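Local coordinates for protein brefeldin A esterase (Bacillus subtilis, PDB 1JKM) that probably hydrolyses the ester bond of the macrolide brefeldin A, as a serine esterase of the alpha/beta hydrolase family related to mammalian hormone-sensitive lipase, at residues Gly157-Val165 / Tyr263-Ile274; Leu169-Arg179 / Leu205-Asp216. All blocks are in the same frame, centred on the assembly; numbering follows the deposited sequence.

Interaction 1 of 2, residues Gly157-Val165 / Tyr263-Ile274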
loop_
_atom_site.group_PDB
_atom_site.type_symbol
_atom_site.label_atom_id
_atom_site.label_comp_id
_atom_site.label_asym_id
_atom_site.label_seq_id
_atom_site.Cartn_x
_atom_site.Cartn_y
_atom_site.Cartn_z
ATOM N N GLY B 157 -15.999 -35.983 -1.924
ATOM C CA GLY B 157 -15.154 -36.875 -1.113
ATOM C C GLY B 157 -14.301 -36.153 -0.079
ATOM O O GLY B 157 -13.631 -35.182 -0.452
ATOM N N HIS B 158 -14.367 -36.608 1.170
ATOM C CA HIS B 158 -13.533 -36.080 2.259
ATOM C C HIS B 158 -12.185 -36.781 2.218
ATOM O O HIS B 158 -12.170 -38.002 1.992
ATOM C CB HIS B 158 -14.174 -36.308 3.607
ATOM C CG HIS B 158 -13.740 -35.712 4.888
ATOM N ND1 HIS B 158 -12.833 -34.678 5.069
ATOM C CD2 HIS B 158 -14.148 -36.042 6.151
ATOM C CE1 HIS B 158 -12.702 -34.404 6.353
ATOM N NE2 HIS B 158 -13.497 -35.222 7.039
ATOM N N HIS B 159 -11.068 -36.051 2.304
ATOM C CA HIS B 159 -9.754 -36.683 2.256
ATOM C C HIS B 159 -8.827 -36.109 3.328
ATOM O O HIS B 159 -7.901 -35.363 3.017
ATOM C CB HIS B 159 -9.025 -36.596 0.915
ATOM C CG HIS B 159 -9.811 -37.033 -0.274
ATOM N ND1 HIS B 159 -10.496 -36.112 -1.056
ATOM C CD2 HIS B 159 -10.063 -38.250 -0.805
ATOM C CE1 HIS B 159 -11.114 -36.761 -2.027
ATOM N NE2 HIS B 159 -10.864 -38.049 -1.898
ATOM N N PRO B 160 -9.103 -36.427 4.577
ATOM C CA PRO B 160 -8.331 -35.916 5.698
ATOM C C PRO B 160 -6.910 -36.477 5.731
ATOM O O PRO B 160 -6.437 -37.262 4.921
ATOM C CB PRO B 160 -9.192 -36.344 6.888
ATOM C CG PRO B 160 -9.725 -37.678 6.445
ATOM C CD PRO B 160 -10.148 -37.393 5.026
ATOM N N PHE B 161 -6.112 -35.943 6.651
ATOM C CA PHE B 161 -4.701 -36.315 6.791
ATOM C C PHE B 161 -4.646 -37.844 6.949
ATOM O O PHE B 161 -5.449 -38.302 7.758
ATOM C CB PHE B 161 -4.253 -35.663 8.096
ATOM C CG PHE B 161 -2.844 -36.033 8.463
ATOM C CD1 PHE B 161 -1.784 -35.320 7.918
ATOM C CD2 PHE B 161 -2.592 -37.101 9.320
ATOM C CE1 PHE B 161 -0.483 -35.648 8.247
ATOM C CE2 PHE B 161 -1.280 -37.420 9.635
ATOM C CZ PHE B 161 -0.230 -36.701 9.107
ATOM N N PRO B 162 -3.794 -38.520 6.213
ATOM C CA PRO B 162 -2.715 -37.879 5.464
ATOM C C PRO B 162 -2.729 -37.922 3.973
ATOM O O PRO B 162 -1.656 -37.853 3.347
ATOM C CB PRO B 162 -1.507 -38.775 5.889
ATOM C CG PRO B 162 -2.158 -40.137 5.724
ATOM C CD PRO B 162 -3.413 -39.933 6.547
ATOM N N SER B 163 -3.886 -37.931 3.284
ATOM C CA SER B 163 -3.894 -38.081 1.847
ATOM C C SER B 163 -3.120 -37.012 1.073
ATOM O O SER B 163 -2.397 -37.397 0.170
ATOM C CB SER B 163 -5.345 -38.098 1.306
ATOM O OG SER B 163 -6.094 -39.083 2.007
ATOM N N GLY B 164 -3.295 -35.716 1.388
ATOM C CA GLY B 164 -2.532 -34.731 0.598
ATOM C C GLY B 164 -1.013 -34.807 0.742
ATOM O O GLY B 164 -0.279 -34.666 -0.258
ATOM N N VAL B 165 -0.519 -35.001 1.974
ATOM C CA VAL B 165 0.926 -35.058 2.151
ATOM C C VAL B 165 1.491 -36.269 1.427
ATOM O O VAL B 165 2.501 -36.181 0.723
ATOM C CB VAL B 165 1.533 -35.113 3.564
ATOM C CG1 VAL B 165 2.004 -33.754 3.996
ATOM C CG2 VAL B 165 0.639 -35.761 4.611
ATOM N N TYR B 263 -9.292 -31.200 8.286
ATOM C CA TYR B 263 -8.033 -31.873 7.994
ATOM C C TYR B 263 -7.822 -33.035 8.997
ATOM O O TYR B 263 -7.219 -34.021 8.617
ATOM C CB TYR B 263 -6.832 -30.941 8.159
ATOM C CG TYR B 263 -5.540 -31.386 7.509
ATOM C CD1 TYR B 263 -5.416 -31.668 6.187
ATOM C CD2 TYR B 263 -4.395 -31.417 8.311
ATOM C CE1 TYR B 263 -4.239 -32.055 5.556
ATOM C CE2 TYR B 263 -3.204 -31.801 7.721
ATOM C CZ TYR B 263 -3.124 -32.097 6.398
ATOM O OH TYR B 263 -1.922 -32.465 5.866
ATOM N N ASP B 264 -8.254 -32.841 10.227
ATOM C CA ASP B 264 -8.004 -33.848 11.287
ATOM C C ASP B 264 -9.256 -34.018 12.133
ATOM O O ASP B 264 -9.418 -33.370 13.163
ATOM C CB ASP B 264 -6.826 -33.394 12.138
ATOM C CG ASP B 264 -6.433 -34.333 13.275
ATOM O OD1 ASP B 264 -6.692 -35.544 13.219
ATOM O OD2 ASP B 264 -5.836 -33.876 14.275
ATOM N N PRO B 265 -10.266 -34.721 11.608
ATOM C CA PRO B 265 -11.619 -34.654 12.145
ATOM C C PRO B 265 -11.731 -35.211 13.560
ATOM O O PRO B 265 -12.447 -34.659 14.401
ATOM C CB PRO B 265 -12.475 -35.401 11.151
ATOM C CG PRO B 265 -11.604 -35.907 10.071
ATOM C CD PRO B 265 -10.228 -35.369 10.281
ATOM N N THR B 266 -10.865 -36.177 13.917
ATOM C CA THR B 266 -10.850 -36.694 15.284
ATOM C C THR B 266 -10.050 -35.802 16.219
ATOM O O THR B 266 -10.290 -35.876 17.426
ATOM C CB THR B 266 -10.181 -38.077 15.384
ATOM O OG1 THR B 266 -8.783 -37.830 15.602
ATOM C CG2 THR B 266 -10.333 -38.858 14.098
ATOM N N GLY B 267 -8.997 -35.161 15.684
ATOM C CA GLY B 267 -8.135 -34.358 16.555
ATOM C C GLY B 267 -6.981 -35.181 17.116
ATOM O O GLY B 267 -6.127 -34.653 17.851
ATOM N N GLU B 268 -6.771 -36.397 16.619
ATOM C CA GLU B 268 -5.664 -37.205 17.136
ATOM C C GLU B 268 -4.339 -36.867 16.475
ATOM O O GLU B 268 -3.307 -37.423 16.855
ATOM C CB GLU B 268 -5.917 -38.709 17.013
ATOM C CG GLU B 268 -6.085 -39.208 15.589
ATOM C CD GLU B 268 -6.822 -40.538 15.537
ATOM O OE1 GLU B 268 -7.637 -40.801 16.453
ATOM O OE2 GLU B 268 -6.572 -41.300 14.576
ATOM N N HIS B 269 -4.334 -35.912 15.541
ATOM C CA HIS B 269 -3.092 -35.473 14.923
ATOM C C HIS B 269 -2.713 -34.062 15.352
ATOM O O HIS B 269 -1.786 -33.471 14.786
ATOM C CB HIS B 269 -3.236 -35.611 13.410
ATOM C CG HIS B 269 -3.201 -37.043 12.977
ATOM N ND1 HIS B 269 -4.332 -37.755 12.631
ATOM C CD2 HIS B 269 -2.154 -37.901 12.876
ATOM C CE1 HIS B 269 -3.977 -38.983 12.294
ATOM N NE2 HIS B 269 -2.664 -39.094 12.428
ATOM N N ALA B 270 -3.360 -33.529 16.386
ATOM C CA ALA B 270 -3.176 -32.126 16.745
ATOM C C ALA B 270 -1.727 -31.774 17.087
ATOM O O ALA B 270 -1.306 -30.612 16.958
ATOM C CB ALA B 270 -4.095 -31.783 17.900
ATOM N N GLU B 271 -0.951 -32.712 17.661
ATOM C CA GLU B 271 0.436 -32.429 18.010
ATOM C C GLU B 271 1.383 -33.324 17.250
ATOM O O GLU B 271 2.568 -33.493 17.537
ATOM C CB GLU B 271 0.648 -32.471 19.534
ATOM C CG GLU B 271 -0.053 -31.281 20.196
ATOM C CD GLU B 271 0.315 -31.029 21.636
ATOM O OE1 GLU B 271 1.139 -31.798 22.185
ATOM O OE2 GLU B 271 -0.206 -30.069 22.254
ATOM N N ASP B 272 0.912 -33.858 16.130
ATOM C CA ASP B 272 1.718 -34.546 15.141
ATOM C C ASP B 272 2.377 -33.568 14.170
ATOM O O ASP B 272 1.712 -33.041 13.275
ATOM C CB ASP B 272 0.796 -35.495 14.373
ATOM C CG ASP B 272 1.420 -36.337 13.312
ATOM O OD1 ASP B 272 2.591 -36.123 12.937
ATOM O OD2 ASP B 272 0.765 -37.272 12.773
ATOM N N PRO B 273 3.701 -33.572 14.116
ATOM C CA PRO B 273 4.480 -32.682 13.265
ATOM C C PRO B 273 4.287 -32.895 11.785
ATOM O O PRO B 273 4.533 -31.947 11.027
ATOM C CB PRO B 273 5.947 -32.990 13.616
ATOM C CG PRO B 273 5.868 -34.307 14.321
ATOM C CD PRO B 273 4.606 -34.144 15.155
ATOM N N ILE B 274 3.872 -34.090 11.322
ATOM C CA ILE B 274 3.561 -34.215 9.893
ATOM C C ILE B 274 2.282 -33.490 9.521
ATOM O O ILE B 274 2.074 -33.151 8.337
ATOM C CB ILE B 274 3.517 -35.697 9.469
ATOM C CG1 ILE B 274 4.765 -36.397 10.024
ATOM C CG2 ILE B 274 3.390 -35.861 7.964
ATOM C CD1 ILE B 274 6.067 -36.055 9.355
HETATM O O HOH W 1 -2.539 -34.769 4.182
#
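Phe161 reaches from the loop ahead of helix 163-177 into the turns of 263-274, and its backbone N makes a nearly straight hydrogen bond (175°) to Tyr263 O, 3.0 Å away and in the carbonyl plane. CB lies over one face of the Tyr263 ring, a CH-pi contact of 4.1 Å to the centroid. CG stands anti to the backbone N (chi1 175°), which carries the ring in among the turns with its edge toward the Tyr263 face, an offset edge-to-face pair. Tyr263 OH lies at the edge of the Phe161 ring, near its plane, 3.5 Å from CD1; CD2 and CE2 point into the face of His269 in a second edge-to-face pair, centroids 4.6 Å apart. CE1 comes within 3.6 Å of Ile274 O, CE2 and CZ both pass close to Asp272 OD2, and CZ meets Ile274 CG2 at 3.9 Å. The His269 ring is itself held by ND1, which donates to Asp264 OD1. A water joins Tyr263 OH to Val165 N, 2.9 Å from the hydroxyl oxygen. The aromatic cluster thus fastens the start of helix 163-177 to the loop following helix 253-263, while Val165 and Ile274 both pack against helix 194-208.

Interaction 2 of 2, residues Leu169-Arg179 / Leu205-Asp216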
loop_
_atom_site.group_PDB
_atom_site.type_symbol
_atom_site.label_atom_id
_atom_site.label_comp_id
_atom_site.label_asym_id
_atom_site.label_seq_id
_atom_site.Cartn_x
_atom_site.Cartn_y
_atom_site.Cartn_z
ATOM N N LEU B 169 4.349 -35.916 -1.392
ATOM C CA LEU B 169 5.500 -36.812 -1.367
ATOM C C LEU B 169 5.613 -37.673 -2.613
ATOM O O LEU B 169 6.691 -37.713 -3.214
ATOM C CB LEU B 169 5.478 -37.707 -0.126
ATOM C CG LEU B 169 6.689 -38.507 0.344
ATOM C CD1 LEU B 169 6.781 -39.844 -0.370
ATOM C CD2 LEU B 169 7.999 -37.751 0.176
ATOM N N ALA B 170 4.561 -38.393 -3.038
ATOM C CA ALA B 170 4.640 -39.083 -4.338
ATOM C C ALA B 170 5.191 -38.218 -5.460
ATOM O O ALA B 170 6.060 -38.629 -6.258
ATOM C CB ALA B 170 3.264 -39.633 -4.711
ATOM N N ALA B 171 4.655 -37.001 -5.628
ATOM C CA ALA B 171 5.103 -36.118 -6.706
ATOM C C ALA B 171 6.558 -35.690 -6.572
ATOM O O ALA B 171 7.291 -35.683 -7.561
ATOM C CB ALA B 171 4.211 -34.862 -6.676
ATOM N N VAL B 172 7.006 -35.362 -5.354
ATOM C CA VAL B 172 8.413 -34.982 -5.159
ATOM C C VAL B 172 9.337 -36.132 -5.541
ATOM O O VAL B 172 10.275 -35.929 -6.300
ATOM C CB VAL B 172 8.687 -34.492 -3.719
ATOM C CG1 VAL B 172 10.160 -34.465 -3.350
ATOM C CG2 VAL B 172 8.120 -33.082 -3.524
ATOM N N LEU B 173 9.062 -37.348 -5.069
ATOM C CA LEU B 173 9.857 -38.512 -5.471
ATOM C C LEU B 173 9.837 -38.801 -6.956
ATOM O O LEU B 173 10.888 -38.998 -7.586
ATOM C CB LEU B 173 9.345 -39.749 -4.720
ATOM C CG LEU B 173 9.434 -39.714 -3.201
ATOM C CD1 LEU B 173 8.942 -41.036 -2.624
ATOM C CD2 LEU B 173 10.852 -39.404 -2.726
ATOM N N TRP B 174 8.672 -38.667 -7.604
ATOM C CA TRP B 174 8.635 -38.769 -9.054
ATOM C C TRP B 174 9.525 -37.784 -9.779
ATOM O O TRP B 174 10.217 -38.053 -10.770
ATOM C CB TRP B 174 7.175 -38.623 -9.527
ATOM C CG TRP B 174 7.021 -38.934 -10.984
ATOM C CD1 TRP B 174 6.753 -40.157 -11.542
ATOM C CD2 TRP B 174 7.124 -38.004 -12.068
ATOM N NE1 TRP B 174 6.684 -40.036 -12.915
ATOM C CE2 TRP B 174 6.908 -38.721 -13.258
ATOM C CE3 TRP B 174 7.380 -36.632 -12.147
ATOM C CZ2 TRP B 174 6.945 -38.112 -14.510
ATOM C CZ3 TRP B 174 7.413 -36.031 -13.390
ATOM C CH2 TRP B 174 7.197 -36.770 -14.560
ATOM N N VAL B 175 9.453 -36.513 -9.337
ATOM C CA VAL B 175 10.251 -35.464 -9.960
ATOM C C VAL B 175 11.731 -35.758 -9.742
ATOM O O VAL B 175 12.519 -35.596 -10.661
ATOM C CB VAL B 175 9.877 -34.071 -9.377
ATOM C CG1 VAL B 175 10.770 -32.976 -9.927
ATOM C CG2 VAL B 175 8.422 -33.740 -9.682
ATOM N N ASP B 176 12.114 -36.183 -8.549
ATOM C CA ASP B 176 13.477 -36.544 -8.224
ATOM C C ASP B 176 13.989 -37.664 -9.141
ATOM O O ASP B 176 15.022 -37.519 -9.799
ATOM C CB ASP B 176 13.535 -37.030 -6.766
ATOM C CG ASP B 176 14.963 -37.427 -6.422
ATOM O OD1 ASP B 176 15.886 -36.607 -6.615
ATOM O OD2 ASP B 176 15.153 -38.568 -5.966
ATOM N N GLU B 177 13.117 -38.661 -9.377
ATOM C CA GLU B 177 13.478 -39.730 -10.305
ATOM C C GLU B 177 13.628 -39.205 -11.724
ATOM O O GLU B 177 14.343 -39.826 -12.512
ATOM C CB GLU B 177 12.492 -40.894 -10.304
ATOM C CG GLU B 177 12.108 -41.445 -8.944
ATOM C CD GLU B 177 10.717 -42.071 -8.955
ATOM O OE1 GLU B 177 10.246 -42.449 -10.057
ATOM O OE2 GLU B 177 10.088 -42.193 -7.875
ATOM N N HIS B 178 12.931 -38.127 -12.095
ATOM C CA HIS B 178 12.909 -37.636 -13.454
ATOM C C HIS B 178 13.700 -36.345 -13.632
ATOM O O HIS B 178 13.501 -35.624 -14.620
ATOM C CB HIS B 178 11.452 -37.478 -13.948
ATOM C CG HIS B 178 10.759 -38.810 -14.019
ATOM N ND1 HIS B 178 10.189 -39.422 -12.917
ATOM C CD2 HIS B 178 10.561 -39.645 -15.069
ATOM C CE1 HIS B 178 9.673 -40.580 -13.289
ATOM N NE2 HIS B 178 9.884 -40.738 -14.578
ATOM N N ARG B 179 14.677 -36.093 -12.758
ATOM C CA ARG B 179 15.593 -34.967 -13.004
ATOM C C ARG B 179 16.140 -34.916 -14.419
ATOM O O ARG B 179 16.017 -33.878 -15.103
ATOM C CB ARG B 179 16.706 -34.903 -11.969
ATOM C CG ARG B 179 16.253 -34.538 -10.558
ATOM C CD ARG B 179 17.346 -34.772 -9.532
ATOM N NE ARG B 179 16.915 -34.606 -8.158
ATOM C CZ ARG B 179 17.232 -33.602 -7.339
ATOM N NH1 ARG B 179 18.026 -32.641 -7.804
ATOM N NH2 ARG B 179 16.776 -33.576 -6.090
ATOM N N LEU B 205 8.436 -36.008 6.130
ATOM C CA LEU B 205 8.060 -37.343 5.727
ATOM C C LEU B 205 9.111 -37.990 4.848
ATOM O O LEU B 205 9.510 -39.138 5.113
ATOM C CB LEU B 205 6.727 -37.361 4.992
ATOM C CG LEU B 205 5.585 -38.273 5.425
ATOM C CD1 LEU B 205 4.927 -38.872 4.186
ATOM C CD2 LEU B 205 5.962 -39.373 6.401
ATOM N N ALA B 206 9.672 -37.282 3.877
ATOM C CA ALA B 206 10.788 -37.786 3.114
ATOM C C ALA B 206 11.945 -38.163 4.046
ATOM O O ALA B 206 12.500 -39.250 3.836
ATOM C CB ALA B 206 11.256 -36.819 2.035
ATOM N N LYS B 207 12.264 -37.354 5.054
ATOM C CA LYS B 207 13.302 -37.714 5.995
ATOM C C LYS B 207 13.003 -39.015 6.769
ATOM O O LYS B 207 13.910 -39.801 7.035
ATOM C CB LYS B 207 13.565 -36.615 7.016
ATOM C CG LYS B 207 14.731 -36.932 7.943
ATOM C CD LYS B 207 15.197 -35.715 8.724
ATOM C CE LYS B 207 14.841 -35.851 10.192
ATOM N NZ LYS B 207 15.995 -35.589 11.083
ATOM N N ARG B 208 11.766 -39.183 7.212
ATOM C CA ARG B 208 11.369 -40.389 7.913
ATOM C C ARG B 208 11.486 -41.627 7.035
ATOM O O ARG B 208 11.972 -42.657 7.516
ATOM C CB ARG B 208 9.931 -40.256 8.402
ATOM C CG ARG B 208 9.890 -39.306 9.584
ATOM C CD ARG B 208 8.473 -39.359 10.163
ATOM N NE ARG B 208 8.452 -38.459 11.320
ATOM C CZ ARG B 208 7.362 -38.376 12.063
ATOM N NH1 ARG B 208 6.325 -39.130 11.709
ATOM N NH2 ARG B 208 7.400 -37.542 13.080
ATOM N N ARG B 209 11.221 -41.499 5.749
ATOM C CA ARG B 209 11.203 -42.629 4.845
ATOM C C ARG B 209 12.541 -42.806 4.158
ATOM O O ARG B 209 12.618 -43.556 3.191
ATOM C CB ARG B 209 10.055 -42.477 3.839
ATOM C CG ARG B 209 8.727 -42.377 4.590
ATOM C CD ARG B 209 7.551 -42.842 3.743
ATOM N NE ARG B 209 6.319 -42.787 4.553
ATOM C CZ ARG B 209 5.137 -42.476 4.008
ATOM N NH1 ARG B 209 5.024 -42.203 2.711
ATOM N NH2 ARG B 209 4.082 -42.442 4.802
ATOM N N GLY B 210 13.584 -42.098 4.584
ATOM C CA GLY B 210 14.909 -42.255 4.017
ATOM C C GLY B 210 15.104 -41.634 2.658
ATOM O O GLY B 210 16.029 -42.075 1.957
ATOM N N ARG B 211 14.276 -40.660 2.216
ATOM C CA ARG B 211 14.551 -40.094 0.895
ATOM C C ARG B 211 14.650 -38.561 0.987
ATOM O O ARG B 211 14.362 -37.870 0.014
ATOM C CB ARG B 211 13.650 -40.565 -0.230
ATOM C CG ARG B 211 14.263 -41.820 -0.920
ATOM C CD ARG B 211 13.598 -42.230 -2.191
ATOM N NE ARG B 211 13.816 -41.375 -3.354
ATOM C CZ ARG B 211 13.126 -41.534 -4.487
ATOM N NH1 ARG B 211 12.217 -42.519 -4.544
ATOM N NH2 ARG B 211 13.324 -40.744 -5.544
ATOM N N LEU B 212 15.344 -38.112 2.028
ATOM C CA LEU B 212 15.699 -36.699 2.168
ATOM C C LEU B 212 16.578 -36.203 1.028
ATOM O O LEU B 212 16.464 -35.030 0.603
ATOM C CB LEU B 212 16.364 -36.415 3.498
ATOM C CG LEU B 212 15.894 -35.244 4.361
ATOM C CD1 LEU B 212 16.953 -34.777 5.333
ATOM C CD2 LEU B 212 15.342 -34.094 3.539
ATOM N N ASP B 213 17.369 -37.057 0.378
ATOM C CA ASP B 213 18.139 -36.653 -0.789
ATOM C C ASP B 213 17.348 -36.194 -1.992
ATOM O O ASP B 213 17.900 -35.718 -2.997
ATOM C CB ASP B 213 19.045 -37.839 -1.202
ATOM C CG ASP B 213 18.162 -39.016 -1.595
ATOM O OD1 ASP B 213 17.628 -39.654 -0.660
ATOM O OD2 ASP B 213 18.008 -39.267 -2.806
ATOM N N ALA B 214 16.032 -36.395 -2.046
ATOM C CA ALA B 214 15.191 -35.974 -3.135
ATOM C C ALA B 214 15.037 -34.425 -3.090
ATOM O O ALA B 214 14.678 -33.898 -4.131
ATOM C CB ALA B 214 13.805 -36.611 -3.024
ATOM N N ILE B 215 15.261 -33.785 -1.950
ATOM C CA ILE B 215 14.906 -32.368 -1.775
ATOM C C ILE B 215 16.171 -31.558 -1.482
ATOM O O ILE B 215 16.818 -31.699 -0.453
ATOM C CB ILE B 215 13.905 -32.209 -0.600
ATOM C CG1 ILE B 215 12.576 -32.883 -0.986
ATOM C CG2 ILE B 215 13.659 -30.752 -0.215
ATOM C CD1 ILE B 215 11.691 -33.283 0.156
ATOM N N ASP B 216 16.494 -30.618 -2.359
ATOM C CA ASP B 216 17.644 -29.734 -2.251
ATOM C C ASP B 216 17.368 -28.461 -1.432
ATOM O O ASP B 216 18.277 -28.052 -0.692
ATOM C CB ASP B 216 18.108 -29.317 -3.653
ATOM C CG ASP B 216 18.562 -30.524 -4.473
ATOM O OD1 ASP B 216 19.401 -31.287 -3.948
ATOM O OD2 ASP B 216 18.093 -30.694 -5.608
HETATM O O HOH W 2 18.169 -36.949 -5.942
HETATM O O HOH W 3 15.683 -39.701 -3.553
#
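The last turns of helix 163-177 run beside the end of helix 194-208, which closes at Gly210 in a Schellman motif, and the chain then passes through a 3-10 turn at 212-214. The backbones approach at two places, 7.0 Å between the CA atoms of Leu169 and Ala206 and 5.4 Å between those of Asp176 and Ala214. Leu169 CD2 rests on Ala206 CB, and Val172 CG1 meets Ile215 CG1 at 3.7 Å, the two side chains crossing at about a right angle. Leu173 CD2 sits over the centre of one face of the Arg211 guanidinium, 3.6 Å from CZ. The bend of Arg211 at chi3 (72°) turns this group back toward Asp176, whose OD2 takes NH2 at 2.9 Å through its anti lone pair. Asp176 OD1 receives Arg179 NE at 2.7 Å, so one carboxylate serves two arginines. Arg179, extended from CG to NE, then grips Asp216 OD2 end-on with both NH1 (2.9 Å) and NH2; Arg361 pairs with OD1 of the same carboxylate. Val172 and Val175 also pack on strand 184-192, so the contact joins a helix lying on the central alpha/beta hydrolase sheet to the turn leading into strand 217-221. Asp176 OD2 and Asp213 OD2 are like charges 4.3 Å apart; the alternation of acids and arginines probably offsets this repulsion and keeps Asp176 ionised, while the apolar contacts of Leu169 and Val172 lie further toward the start of the segment.

In the fold
Along the chain, residues 157-165 lead into helix 163-177, whose later turns supply 169-179. Strand 184-192 of the central sheet and most of helix 194-208 follow, and 205-216, the last turn of that helix and the chain after it, closes the shorter loop, interaction 2. Only after strand 217-221 and several further helices does 263-274 come back to the start of helix 163-177, closing interaction 1 around the first loop. The two contacts are therefore nested, and they use the first turn and the later turns of one helix, their centres about 21 Å apart. They also touch directly, where Pro273 and Ile274 pack against Arg208, joining the 263-274 loop to the end of helix 194-208.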